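Local coordinates for protein amorpha-4,11-diene synthase (Artemisia annua, PDB 4GAX) that probably converts farnesyl diphosphate into a cyclic sesquiterpene, as an engineered variant of an Artemisia sesquiterpene synthase, at residues Leu81-Asp85 with Leu122-Leu126; Tyr111-Trp115 with Val134-Val138; Leu104-Tyr108 with Leu126-Tyr132; Leu163-Thr167 with Asp179-Phe183. All coordinates share one frame; numbering follows the deposited sequence.

Contact 1: residues Leu81-Asp85 with Leu122-Leu126; sequences LKLVD and LWFRL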
loop_
_atom_site.group_PDB
_atom_site.type_symbol
_atom_site.label_atom_id
_atom_site.label_comp_id
_atom_site.label_asym_id
_atom_site.label_seq_id
_atom_site.Cartn_x
_atom_site.Cartn_y
_atom_site.Cartn_z
ATOM N N LEU A 81 16.098 15.677 10.791
ATOM C CA LEU A 81 15.276 14.468 10.770
ATOM C C LEU A 81 13.829 14.828 11.023
ATOM O O LEU A 81 12.936 14.268 10.398
ATOM C CB LEU A 81 15.745 13.454 11.818
ATOM C CG LEU A 81 17.097 12.793 11.530
ATOM C CD1 LEU A 81 17.425 11.828 12.660
ATOM C CD2 LEU A 81 17.035 12.050 10.198
ATOM N N LYS A 82 13.598 15.750 11.956
ATOM C CA LYS A 82 12.238 16.185 12.259
ATOM C C LYS A 82 11.582 16.855 11.053
ATOM O O LYS A 82 10.386 16.651 10.785
ATOM C CB LYS A 82 12.228 17.125 13.467
ATOM C CG LYS A 82 10.836 17.443 13.996
ATOM C CD LYS A 82 10.018 16.159 14.189
ATOM C CE LYS A 82 8.799 16.376 15.090
ATOM N NZ LYS A 82 7.709 17.162 14.438
ATOM N N LEU A 83 12.356 17.663 10.333
ATOM C CA LEU A 83 11.838 18.346 9.149
ATOM C C LEU A 83 11.504 17.329 8.067
ATOM O O LEU A 83 10.465 17.439 7.401
ATOM C CB LEU A 83 12.894 19.311 8.612
ATOM C CG LEU A 83 12.537 20.187 7.409
ATOM C CD1 LEU A 83 11.222 20.910 7.644
ATOM C CD2 LEU A 83 13.657 21.214 7.203
ATOM N N VAL A 84 12.388 16.344 7.886
ATOM C CA VAL A 84 12.162 15.281 6.908
ATOM C C VAL A 84 10.871 14.552 7.265
ATOM O O VAL A 84 10.013 14.324 6.415
ATOM C CB VAL A 84 13.350 14.278 6.872
ATOM C CG1 VAL A 84 12.985 13.027 6.083
ATOM C CG2 VAL A 84 14.605 14.935 6.286
ATOM N N ASP A 85 10.723 14.203 8.537
ATOM C CA ASP A 85 9.502 13.522 8.986
ATOM C C ASP A 85 8.236 14.338 8.681
ATOM O O ASP A 85 7.202 13.803 8.275
ATOM C CB ASP A 85 9.594 13.290 10.488
ATOM C CG ASP A 85 8.398 12.570 11.047
ATOM O OD1 ASP A 85 7.996 11.536 10.470
ATOM O OD2 ASP A 85 7.873 13.019 12.092
ATOM N N LEU A 122 13.096 8.502 16.214
ATOM C CA LEU A 122 12.760 9.004 14.881
ATOM C C LEU A 122 13.856 8.618 13.894
ATOM O O LEU A 122 13.582 8.203 12.765
ATOM C CB LEU A 122 12.576 10.531 14.912
ATOM C CG LEU A 122 12.337 11.182 13.550
ATOM C CD1 LEU A 122 11.067 10.595 12.915
ATOM C CD2 LEU A 122 12.248 12.688 13.660
ATOM N N TRP A 123 15.104 8.730 14.326
ATOM C CA TRP A 123 16.216 8.364 13.463
ATOM C C TRP A 123 16.066 6.916 13.020
ATOM O O TRP A 123 16.200 6.606 11.837
ATOM C CB TRP A 123 17.546 8.563 14.190
ATOM C CG TRP A 123 18.710 7.851 13.541
ATOM C CD1 TRP A 123 19.461 8.298 12.493
ATOM C CD2 TRP A 123 19.254 6.570 13.911
ATOM N NE1 TRP A 123 20.447 7.374 12.184
ATOM C CE2 TRP A 123 20.333 6.303 13.038
ATOM C CE3 TRP A 123 18.929 5.622 14.893
ATOM C CZ2 TRP A 123 21.100 5.140 13.123
ATOM C CZ3 TRP A 123 19.682 4.462 14.976
ATOM C CH2 TRP A 123 20.760 4.231 14.100
ATOM N N PHE A 124 15.751 6.044 13.976
ATOM C CA PHE A 124 15.667 4.612 13.716
ATOM C C PHE A 124 14.615 4.333 12.645
ATOM O O PHE A 124 14.865 3.600 11.682
ATOM C CB PHE A 124 15.332 3.881 15.025
ATOM C CG PHE A 124 15.055 2.417 14.865
ATOM C CD1 PHE A 124 16.088 1.500 14.842
ATOM C CD2 PHE A 124 13.748 1.956 14.775
ATOM C CE1 PHE A 124 15.829 0.124 14.712
ATOM C CE2 PHE A 124 13.473 0.603 14.663
ATOM C CZ PHE A 124 14.522 -0.321 14.623
ATOM N N ARG A 125 13.436 4.913 12.821
ATOM C CA ARG A 125 12.334 4.660 11.907
ATOM C C ARG A 125 12.579 5.235 10.507
ATOM O O ARG A 125 12.319 4.570 9.504
ATOM C CB ARG A 125 11.024 5.202 12.491
ATOM C CG ARG A 125 9.837 5.008 11.567
ATOM C CD ARG A 125 8.533 5.414 12.229
ATOM N NE ARG A 125 8.457 6.858 12.494
ATOM C CZ ARG A 125 8.293 7.785 11.549
ATOM N NH1 ARG A 125 8.178 7.425 10.271
ATOM N NH2 ARG A 125 8.227 9.072 11.881
ATOM N N LEU A 126 13.080 6.467 10.437
ATOM C CA LEU A 126 13.383 7.081 9.135
ATOM C C LEU A 126 14.488 6.348 8.395
ATOM O O LEU A 126 14.445 6.220 7.153
ATOM C CB LEU A 126 13.758 8.559 9.279
ATOM C CG LEU A 126 12.752 9.560 9.830
ATOM C CD1 LEU A 126 13.333 10.993 9.700
ATOM C CD2 LEU A 126 11.401 9.449 9.128
HETATM O O HOH W 1 7.788 9.825 8.248
#
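The guanidinium of Arg125 meets Asp85 at its edge: NH2 donates to Asp85 OD1 over 2.8 Å with an N-H...O angle of 156°, and the oxygen lies almost exactly in the guanidinium plane. On the acid's side the approach is steeper, for NH2 comes from well above the carboxylate plane. A water that donates to Asp85 OD1 and accepts from Arg125 NH1 closes a small ring, and OD1 thus receives two bonds. The arginine chain runs extended to CD and then bends at chi3 (67°), which brings its end nearer the acid. The Trp123 indole has Leu81 CD1 at its edge, while the Trp115 ring stacks on it. Leu81 and Trp123 point the same way, with Leu81 CD1 3.6 Å from Trp123 CB. Between these ends, Leu122 CD1 packs 3.8 Å from Asp85 CG, lining the salt bridge with hydrocarbon. Leu126 slides past Leu81 in the opposite direction, its CD1 3.9 Å from Leu81 CD2, and Val84 CG1 touches the same Leu126 methyl at a slant. Segments 81-85 and 122-126 of helices 77-89 and 120-129 run 51° apart, in the buried packing of the all-helical N-terminal domain of plant terpene synthases.

Contact 2: residues Tyr111-Trp115 with Val134-Val138; sequences YGDNW and VTCDV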
loop_
_atom_site.group_PDB
_atom_site.type_symbol
_atom_site.label_atom_id
_atom_site.label_comp_id
_atom_site.label_asym_id
_atom_site.label_seq_id
_atom_site.Cartn_x
_atom_site.Cartn_y
_atom_site.Cartn_z
ATOM N N TYR A 111 26.752 8.978 10.793
ATOM C CA TYR A 111 26.610 8.395 12.118
ATOM C C TYR A 111 26.581 6.873 12.062
ATOM O O TYR A 111 26.705 6.209 13.098
ATOM C CB TYR A 111 25.349 8.948 12.803
ATOM C CG TYR A 111 25.347 10.461 12.895
ATOM C CD1 TYR A 111 26.010 11.114 13.931
ATOM C CD2 TYR A 111 24.697 11.237 11.941
ATOM C CE1 TYR A 111 26.018 12.504 14.019
ATOM C CE2 TYR A 111 24.699 12.630 12.019
ATOM C CZ TYR A 111 25.363 13.255 13.063
ATOM O OH TYR A 111 25.373 14.632 13.151
ATOM N N GLY A 112 26.440 6.328 10.853
ATOM C CA GLY A 112 26.254 4.900 10.681
ATOM C C GLY A 112 25.181 4.358 11.619
ATOM O O GLY A 112 24.098 4.930 11.751
ATOM N N ASP A 113 25.496 3.264 12.298
ATOM C CA ASP A 113 24.573 2.663 13.253
ATOM C C ASP A 113 24.659 3.319 14.635
ATOM O O ASP A 113 23.993 2.882 15.574
ATOM C CB ASP A 113 24.882 1.170 13.366
ATOM C CG ASP A 113 23.728 0.372 13.929
ATOM O OD1 ASP A 113 22.553 0.617 13.552
ATOM O OD2 ASP A 113 24.015 -0.511 14.753
ATOM N N ASN A 114 25.462 4.373 14.759
ATOM C CA ASN A 114 25.790 4.905 16.092
ATOM C C ASN A 114 25.181 6.260 16.447
ATOM O O ASN A 114 25.781 7.035 17.196
ATOM C CB ASN A 114 27.307 4.975 16.284
ATOM C CG ASN A 114 27.980 3.638 16.075
ATOM O OD1 ASN A 114 27.702 2.670 16.794
ATOM N ND2 ASN A 114 28.879 3.575 15.096
ATOM N N TRP A 115 24.004 6.551 15.909
ATOM C CA TRP A 115 23.254 7.734 16.330
ATOM C C TRP A 115 23.023 7.707 17.832
ATOM O O TRP A 115 22.628 6.679 18.393
ATOM C CB TRP A 115 21.881 7.759 15.663
ATOM C CG TRP A 115 21.066 8.988 15.968
ATOM C CD1 TRP A 115 20.205 9.171 17.023
ATOM C CD2 TRP A 115 21.034 10.204 15.204
ATOM N NE1 TRP A 115 19.645 10.426 16.958
ATOM C CE2 TRP A 115 20.128 11.078 15.847
ATOM C CE3 TRP A 115 21.685 10.643 14.039
ATOM C CZ2 TRP A 115 19.857 12.358 15.369
ATOM C CZ3 TRP A 115 21.416 11.905 13.563
ATOM C CH2 TRP A 115 20.511 12.754 14.232
ATOM N N VAL A 134 19.379 -0.400 10.021
ATOM C CA VAL A 134 19.957 0.074 11.267
ATOM C C VAL A 134 19.540 -0.860 12.410
ATOM O O VAL A 134 18.451 -1.420 12.374
ATOM C CB VAL A 134 19.422 1.501 11.502
ATOM C CG1 VAL A 134 19.022 1.723 12.938
ATOM C CG2 VAL A 134 20.420 2.539 10.965
ATOM N N THR A 135 20.393 -1.049 13.419
ATOM C CA THR A 135 20.059 -2.002 14.479
ATOM C C THR A 135 19.308 -1.371 15.674
ATOM O O THR A 135 19.157 -0.151 15.764
ATOM C CB THR A 135 21.307 -2.712 14.988
ATOM O OG1 THR A 135 20.953 -3.991 15.530
ATOM C CG2 THR A 135 21.928 -1.896 16.049
ATOM N N CYS A 136 18.862 -2.210 16.603
ATOM C CA CYS A 136 18.175 -1.722 17.799
ATOM C C CYS A 136 19.070 -1.193 18.913
ATOM O O CYS A 136 18.553 -0.737 19.938
ATOM C CB CYS A 136 17.309 -2.834 18.380
ATOM S SG CYS A 136 15.822 -3.051 17.457
ATOM N N ASP A 137 20.390 -1.269 18.737
ATOM C CA ASP A 137 21.333 -0.837 19.781
ATOM C C ASP A 137 21.053 0.576 20.271
ATOM O O ASP A 137 21.276 0.885 21.433
ATOM C CB ASP A 137 22.779 -0.890 19.284
ATOM C CG ASP A 137 23.267 -2.311 19.045
ATOM O OD1 ASP A 137 22.563 -3.265 19.447
ATOM O OD2 ASP A 137 24.365 -2.468 18.460
ATOM N N VAL A 138 20.561 1.427 19.376
ATOM C CA VAL A 138 20.310 2.815 19.709
ATOM C C VAL A 138 19.321 2.931 20.870
ATOM O O VAL A 138 19.318 3.936 21.592
ATOM C CB VAL A 138 19.800 3.606 18.481
ATOM C CG1 VAL A 138 18.398 3.142 18.070
ATOM C CG2 VAL A 138 19.809 5.106 18.763
HETATM O O HOH W 2 21.368 1.442 16.512
HETATM O O HOH W 3 25.549 0.132 17.040
#
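A type II' beta turn from Tyr111 to Asn114 leads off the end of helix 97-111 and presents Asp113 to the loop that leaves helix 120-129. Gly112 takes the positive phi (48°) of this turn, which is closed by Asn114 N on Tyr111 O. The Asp113 side chain then reaches across to the 134-138 loop: with CG anti to the backbone N (chi1 -160°), its OD1 accepts from Thr135 N at 2.7 Å. This bond is nearly straight, at 168°, and arrives on the syn side of the carboxylate, a little out of its plane. The same oxygen lies 3.5 Å from Val134 CA, so the acid rests against the backbone just ahead of the amide it accepts from.

Two waters extend the link. One accepts from Val138 N at 3.0 Å and lies within donating distance of both Asp113 O and Thr135 O, tying backbone to backbone. The other sits between Asp113 OD2 and Asp137 OD2, which are 4.2 Å apart; it can donate to either and probably eases the repulsion expected between the two acids. Farther along, Val138 CG2 packs 3.2 Å from Trp115 O and lies at the edge of the Trp115 indole. That indole sends NE1 to Ala118 O, and its CZ3 lies over one face of the Tyr111 ring. The carboxylate-to-amide bond and the bridging waters thus tie together the loops after helices 97-111 and 120-129 in the all-helical N-terminal domain of plant terpene synthases.

Contact 3: residues Leu104-Tyr108 with Leu126-Tyr132; sequences LQHIY and LMRKQGY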
loop_
_atom_site.group_PDB
_atom_site.type_symbol
_atom_site.label_atom_id
_atom_site.label_comp_id
_atom_site.label_asym_id
_atom_site.label_seq_id
_atom_site.Cartn_x
_atom_site.Cartn_y
_atom_site.Cartn_z
ATOM N N LEU A 104 19.197 11.817 4.042
ATOM C CA LEU A 104 19.223 10.553 4.781
ATOM C C LEU A 104 20.476 9.742 4.480
ATOM O O LEU A 104 21.015 9.069 5.371
ATOM C CB LEU A 104 17.961 9.736 4.504
ATOM C CG LEU A 104 16.671 10.414 4.981
ATOM C CD1 LEU A 104 15.468 9.512 4.705
ATOM C CD2 LEU A 104 16.729 10.766 6.469
ATOM N N GLN A 105 20.955 9.825 3.238
ATOM C CA GLN A 105 22.208 9.171 2.868
ATOM C C GLN A 105 23.343 9.742 3.698
ATOM O O GLN A 105 24.200 9.008 4.221
ATOM C CB GLN A 105 22.516 9.403 1.389
ATOM C CG GLN A 105 23.779 8.715 0.902
ATOM C CD GLN A 105 24.194 9.197 -0.478
ATOM O OE1 GLN A 105 24.073 10.386 -0.785
ATOM N NE2 GLN A 105 24.678 8.274 -1.326
ATOM N N HIS A 106 23.351 11.065 3.809
ATOM C CA HIS A 106 24.411 11.754 4.533
ATOM C C HIS A 106 24.332 11.451 6.029
ATOM O O HIS A 106 25.361 11.301 6.704
ATOM C CB HIS A 106 24.316 13.254 4.293
ATOM C CG HIS A 106 25.423 14.029 4.929
ATOM N ND1 HIS A 106 25.258 14.728 6.108
ATOM C CD2 HIS A 106 26.708 14.204 4.561
ATOM C CE1 HIS A 106 26.399 15.307 6.431
ATOM N NE2 HIS A 106 27.297 15.009 5.513
ATOM N N ILE A 107 23.111 11.367 6.546
ATOM C CA ILE A 107 22.902 10.986 7.949
ATOM C C ILE A 107 23.420 9.570 8.188
ATOM O O ILE A 107 24.121 9.302 9.178
ATOM C CB ILE A 107 21.408 11.045 8.345
ATOM C CG1 ILE A 107 20.896 12.485 8.286
ATOM C CG2 ILE A 107 21.204 10.518 9.777
ATOM C CD1 ILE A 107 21.690 13.434 9.160
ATOM N N TYR A 108 23.080 8.664 7.274
ATOM C CA TYR A 108 23.531 7.287 7.393
ATOM C C TYR A 108 25.055 7.204 7.316
ATOM O O TYR A 108 25.688 6.508 8.121
ATOM C CB TYR A 108 22.853 6.367 6.358
ATOM C CG TYR A 108 23.152 4.904 6.622
ATOM C CD1 TYR A 108 22.690 4.284 7.774
ATOM C CD2 TYR A 108 23.931 4.158 5.743
ATOM C CE1 TYR A 108 22.979 2.952 8.041
ATOM C CE2 TYR A 108 24.217 2.820 5.996
ATOM C CZ TYR A 108 23.739 2.225 7.146
ATOM O OH TYR A 108 24.017 0.901 7.409
ATOM N N LEU A 126 13.080 6.467 10.437
ATOM C CA LEU A 126 13.383 7.081 9.135
ATOM C C LEU A 126 14.488 6.348 8.395
ATOM O O LEU A 126 14.445 6.220 7.153
ATOM C CB LEU A 126 13.758 8.559 9.279
ATOM C CG LEU A 126 12.752 9.560 9.830
ATOM C CD1 LEU A 126 13.333 10.993 9.700
ATOM C CD2 LEU A 126 11.401 9.449 9.128
ATOM N N MET A 127 15.490 5.870 9.131
ATOM C CA MET A 127 16.531 5.071 8.496
ATOM C C MET A 127 15.947 3.788 7.891
ATOM O O MET A 127 16.172 3.488 6.720
ATOM C CB MET A 127 17.662 4.739 9.486
ATOM C CG MET A 127 18.539 5.948 9.854
ATOM S SD MET A 127 19.466 6.651 8.457
ATOM C CE MET A 127 18.431 8.026 8.021
ATOM N N ARG A 128 15.182 3.037 8.683
ATOM C CA ARG A 128 14.621 1.766 8.207
ATOM C C ARG A 128 13.616 1.979 7.080
ATOM O O ARG A 128 13.564 1.194 6.146
ATOM C CB ARG A 128 13.978 0.965 9.360
ATOM C CG ARG A 128 15.038 0.288 10.252
ATOM C CD ARG A 128 14.478 -0.916 11.026
ATOM N NE ARG A 128 15.566 -1.624 11.717
ATOM C CZ ARG A 128 15.381 -2.673 12.511
ATOM N NH1 ARG A 128 14.157 -3.151 12.678
ATOM N NH2 ARG A 128 16.412 -3.235 13.139
ATOM N N LYS A 129 12.826 3.040 7.170
ATOM C CA LYS A 129 11.899 3.378 6.087
ATOM C C LYS A 129 12.675 3.618 4.783
ATOM O O LYS A 129 12.197 3.296 3.696
ATOM C CB LYS A 129 11.069 4.603 6.463
ATOM C CG LYS A 129 10.109 5.136 5.378
ATOM C CD LYS A 129 9.241 6.283 5.943
ATOM C CE LYS A 129 8.381 6.953 4.851
ATOM N NZ LYS A 129 8.001 6.001 3.771
ATOM N N GLN A 130 13.882 4.161 4.905
ATOM C CA GLN A 130 14.725 4.458 3.750
ATOM C C GLN A 130 15.420 3.192 3.242
ATOM O O GLN A 130 16.053 3.182 2.175
ATOM C CB GLN A 130 15.739 5.557 4.122
ATOM C CG GLN A 130 16.508 6.181 2.960
ATOM C CD GLN A 130 15.647 7.008 2.030
ATOM O OE1 GLN A 130 14.457 7.228 2.283
ATOM N NE2 GLN A 130 16.250 7.475 0.932
ATOM N N GLY A 131 15.275 2.102 3.985
ATOM C CA GLY A 131 15.881 0.849 3.571
ATOM C C GLY A 131 17.190 0.539 4.281
ATOM O O GLY A 131 17.829 -0.469 3.974
ATOM N N TYR A 132 17.620 1.399 5.211
ATOM C CA TYR A 132 18.865 1.120 5.943
ATOM C C TYR A 132 18.559 0.254 7.162
ATOM O O TYR A 132 17.856 0.693 8.073
ATOM C CB TYR A 132 19.548 2.408 6.419
ATOM C CG TYR A 132 19.947 3.357 5.318
ATOM C CD1 TYR A 132 19.392 4.631 5.236
ATOM C CD2 TYR A 132 20.894 2.990 4.365
ATOM C CE1 TYR A 132 19.760 5.517 4.215
ATOM C CE2 TYR A 132 21.261 3.863 3.347
ATOM C CZ TYR A 132 20.696 5.122 3.278
ATOM O OH TYR A 132 21.073 5.993 2.273
#
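A Schellman motif ends helix 120-129: Gly131, with positive phi (100°), turns the chain so that Tyr132 N bonds back to Met127 O, and the next side chain, Tyr132, swings against Tyr108 of helix 97-111. The two phenol rings form an offset stack, centroids 4.1 Å apart and planes only 9° from parallel. Because the rings are displaced, each also receives the methylene of the other: Tyr108 CB stands 3.9 Å from the centroid of the Tyr132 ring, and Tyr132 CB lies over the Tyr108 face, somewhat farther off its normal. The Tyr132 hydroxyl extends past the stack to Gln105, its OH 3.4 Å from Gln105 CA. This stack covers one side of the joint between two successive helices of the alpha-helical N-terminal terpene synthase domain; deeper in, Met127 fills the groove between them. Bent at chi2 (-64°) and again at chi3, the Met127 chain turns its methyl onto helix 97-111, where CE lies 3.6 Å from Leu104 CD2 and also near Ile107 CG2. Its sulfur makes an oblique Met-aromatic contact with Tyr108, SD being 5.3 Å from that ring's centroid. Beyond Met127, Leu104 CD1 sits 3.5 Å from Gln130 OE1, while Gln130 NE2 is bonded to Asp101.

Contact 4: residues Leu163-Thr167 with Asp179-Phe183; sequences LYEAT and DALVF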
loop_
_atom_site.group_PDB
_atom_site.type_symbol
_atom_site.label_atom_id
_atom_site.label_comp_id
_atom_site.label_asym_id
_atom_site.label_seq_id
_atom_site.Cartn_x
_atom_site.Cartn_y
_atom_site.Cartn_z
ATOM N N LEU A 163 8.705 6.613 19.894
ATOM C CA LEU A 163 9.183 5.266 20.199
ATOM C C LEU A 163 8.164 4.228 19.746
ATOM O O LEU A 163 8.519 3.200 19.150
ATOM C CB LEU A 163 9.452 5.132 21.706
ATOM C CG LEU A 163 9.770 3.722 22.209
ATOM C CD1 LEU A 163 11.042 3.150 21.560
ATOM C CD2 LEU A 163 9.917 3.762 23.737
ATOM N N TYR A 164 6.894 4.505 20.018
ATOM C CA TYR A 164 5.821 3.629 19.576
ATOM C C TYR A 164 5.894 3.440 18.049
ATOM O O TYR A 164 5.866 2.313 17.545
ATOM C CB TYR A 164 4.467 4.189 20.003
ATOM C CG TYR A 164 3.290 3.513 19.332
ATOM C CD1 TYR A 164 2.760 2.325 19.832
ATOM C CD2 TYR A 164 2.703 4.066 18.195
ATOM C CE1 TYR A 164 1.659 1.694 19.190
ATOM C CE2 TYR A 164 1.615 3.448 17.555
ATOM C CZ TYR A 164 1.102 2.270 18.054
ATOM O OH TYR A 164 0.027 1.677 17.407
ATOM N N GLU A 165 6.019 4.541 17.321
ATOM C CA GLU A 165 6.062 4.447 15.865
ATOM C C GLU A 165 7.262 3.635 15.392
ATOM O O GLU A 165 7.144 2.861 14.430
ATOM C CB GLU A 165 6.043 5.834 15.196
ATOM C CG GLU A 165 4.818 6.688 15.525
ATOM C CD GLU A 165 3.523 6.147 14.912
ATOM O OE1 GLU A 165 3.536 5.032 14.334
ATOM O OE2 GLU A 165 2.479 6.843 14.998
ATOM N N ALA A 166 8.403 3.792 16.063
ATOM C CA ALA A 166 9.594 2.997 15.712
ATOM C C ALA A 166 9.364 1.476 15.822
ATOM O O ALA A 166 9.917 0.683 15.026
ATOM C CB ALA A 166 10.773 3.409 16.571
ATOM N N THR A 167 8.547 1.065 16.796
ATOM C CA THR A 167 8.311 -0.372 17.034
ATOM C C THR A 167 7.681 -1.031 15.817
ATOM O O THR A 167 7.867 -2.217 15.588
ATOM C CB THR A 167 7.411 -0.650 18.269
ATOM O OG1 THR A 167 6.072 -0.195 18.003
ATOM C CG2 THR A 167 7.957 0.062 19.516
ATOM N N ASP A 179 9.276 -5.166 23.733
ATOM C CA ASP A 179 9.125 -4.530 25.042
ATOM C C ASP A 179 8.627 -3.096 24.910
ATOM O O ASP A 179 7.722 -2.668 25.637
ATOM C CB ASP A 179 10.462 -4.540 25.791
ATOM C CG ASP A 179 10.841 -5.930 26.291
ATOM O OD1 ASP A 179 9.989 -6.845 26.204
ATOM O OD2 ASP A 179 11.981 -6.102 26.788
ATOM N N ALA A 180 9.220 -2.349 23.989
ATOM C CA ALA A 180 8.859 -0.937 23.832
ATOM C C ALA A 180 7.420 -0.784 23.365
ATOM O O ALA A 180 6.748 0.201 23.694
ATOM C CB ALA A 180 9.820 -0.231 22.870
ATOM N N LEU A 181 6.935 -1.760 22.597
ATOM C CA LEU A 181 5.570 -1.686 22.082
ATOM C C LEU A 181 4.580 -1.833 23.236
ATOM O O LEU A 181 3.616 -1.067 23.352
ATOM C CB LEU A 181 5.323 -2.762 21.015
ATOM C CG LEU A 181 3.877 -2.813 20.483
ATOM C CD1 LEU A 181 3.405 -1.426 20.005
ATOM C CD2 LEU A 181 3.719 -3.838 19.353
ATOM N N VAL A 182 4.832 -2.800 24.111
ATOM C CA VAL A 182 3.976 -3.009 25.278
ATOM C C VAL A 182 3.986 -1.782 26.196
ATOM O O VAL A 182 2.933 -1.333 26.658
ATOM C CB VAL A 182 4.409 -4.273 26.062
ATOM C CG1 VAL A 182 3.667 -4.368 27.399
ATOM C CG2 VAL A 182 4.159 -5.516 25.221
ATOM N N PHE A 183 5.175 -1.237 26.434
ATOM C CA PHE A 183 5.364 -0.076 27.311
ATOM C C PHE A 183 4.628 1.164 26.762
ATOM O O PHE A 183 3.782 1.758 27.433
ATOM C CB PHE A 183 6.876 0.179 27.467
ATOM C CG PHE A 183 7.226 1.414 28.264
ATOM C CD1 PHE A 183 7.210 1.388 29.654
ATOM C CD2 PHE A 183 7.612 2.580 27.621
ATOM C CE1 PHE A 183 7.538 2.520 30.385
ATOM C CE2 PHE A 183 7.945 3.721 28.348
ATOM C CZ PHE A 183 7.909 3.687 29.726
#
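Apolar packing carries most of this joint in the all-helical N-terminal terpene synthase domain, where the segments 163-167 and 179-183, on helices 157-167 and 175-194, run 134° apart in N-to-C direction with their axes 8.8 Å from each other. Ala180 lies at one side of the crossing. Its CB points at the other helix and is received by two residues one turn apart: Leu163 CD1 at 3.8 Å and Thr167 CG2 also at 3.8 Å. Leu163, with CG anti to the backbone N, brings both of its methyls to the alanine, and its side chain also touches Ser121 of helix 120-129 and Phe139.

Next to this, Leu181 CD1 touches both Tyr164 and Thr167. The methyl approaches the Tyr164 ring obliquely, 3.7 Å from CE1, and the two side chains cross at a slant. Tyr164 reaches on toward helix 200-211, where its hydroxyl is hydrogen-bonded to Ala209 O, so this ring spans from the Leu181 contact to a third helix.

Contacts between polar and apolar atoms come from Thr167. Its side chain meets Leu181 roughly at a right angle, with OG1 3.6 Å from Leu181 CD1, a plain van der Waals neighbour for a buried hydroxyl. The polarity of that hydroxyl is met within its own helix. Set between the backbone N and the carbonyl carbon (chi1 68°), Thr167 OG1 turns back toward the carbonyl three residues earlier and donates to Tyr164 O over 2.6 Å, lying in the carbonyl plane.

How the contacts relate
All four contacts belong to the N-terminal terpene synthase domain and lie 20 to 27 Å from the centre of the chain. Contacts 1 and 3 share helix 120-129: it meets helix 77-89 in contact 1 and helix 97-111 in contact 3, whose centres are 9 Å apart and which share Leu126. Contact 2 joins the loops following helices 97-111 and 120-129, and it touches contacts 1 and 3, chiefly through Val134 and Trp115. These three interleave along the chain. Contact 4 comes later in the sequence, about 16 Å from contact 1 between centres, and touches it where Phe124 and Arg125 pack on helix 157-167. Contacts 1, 2 and 3 thus form one linked patch, joined to contact 4 through contact 1.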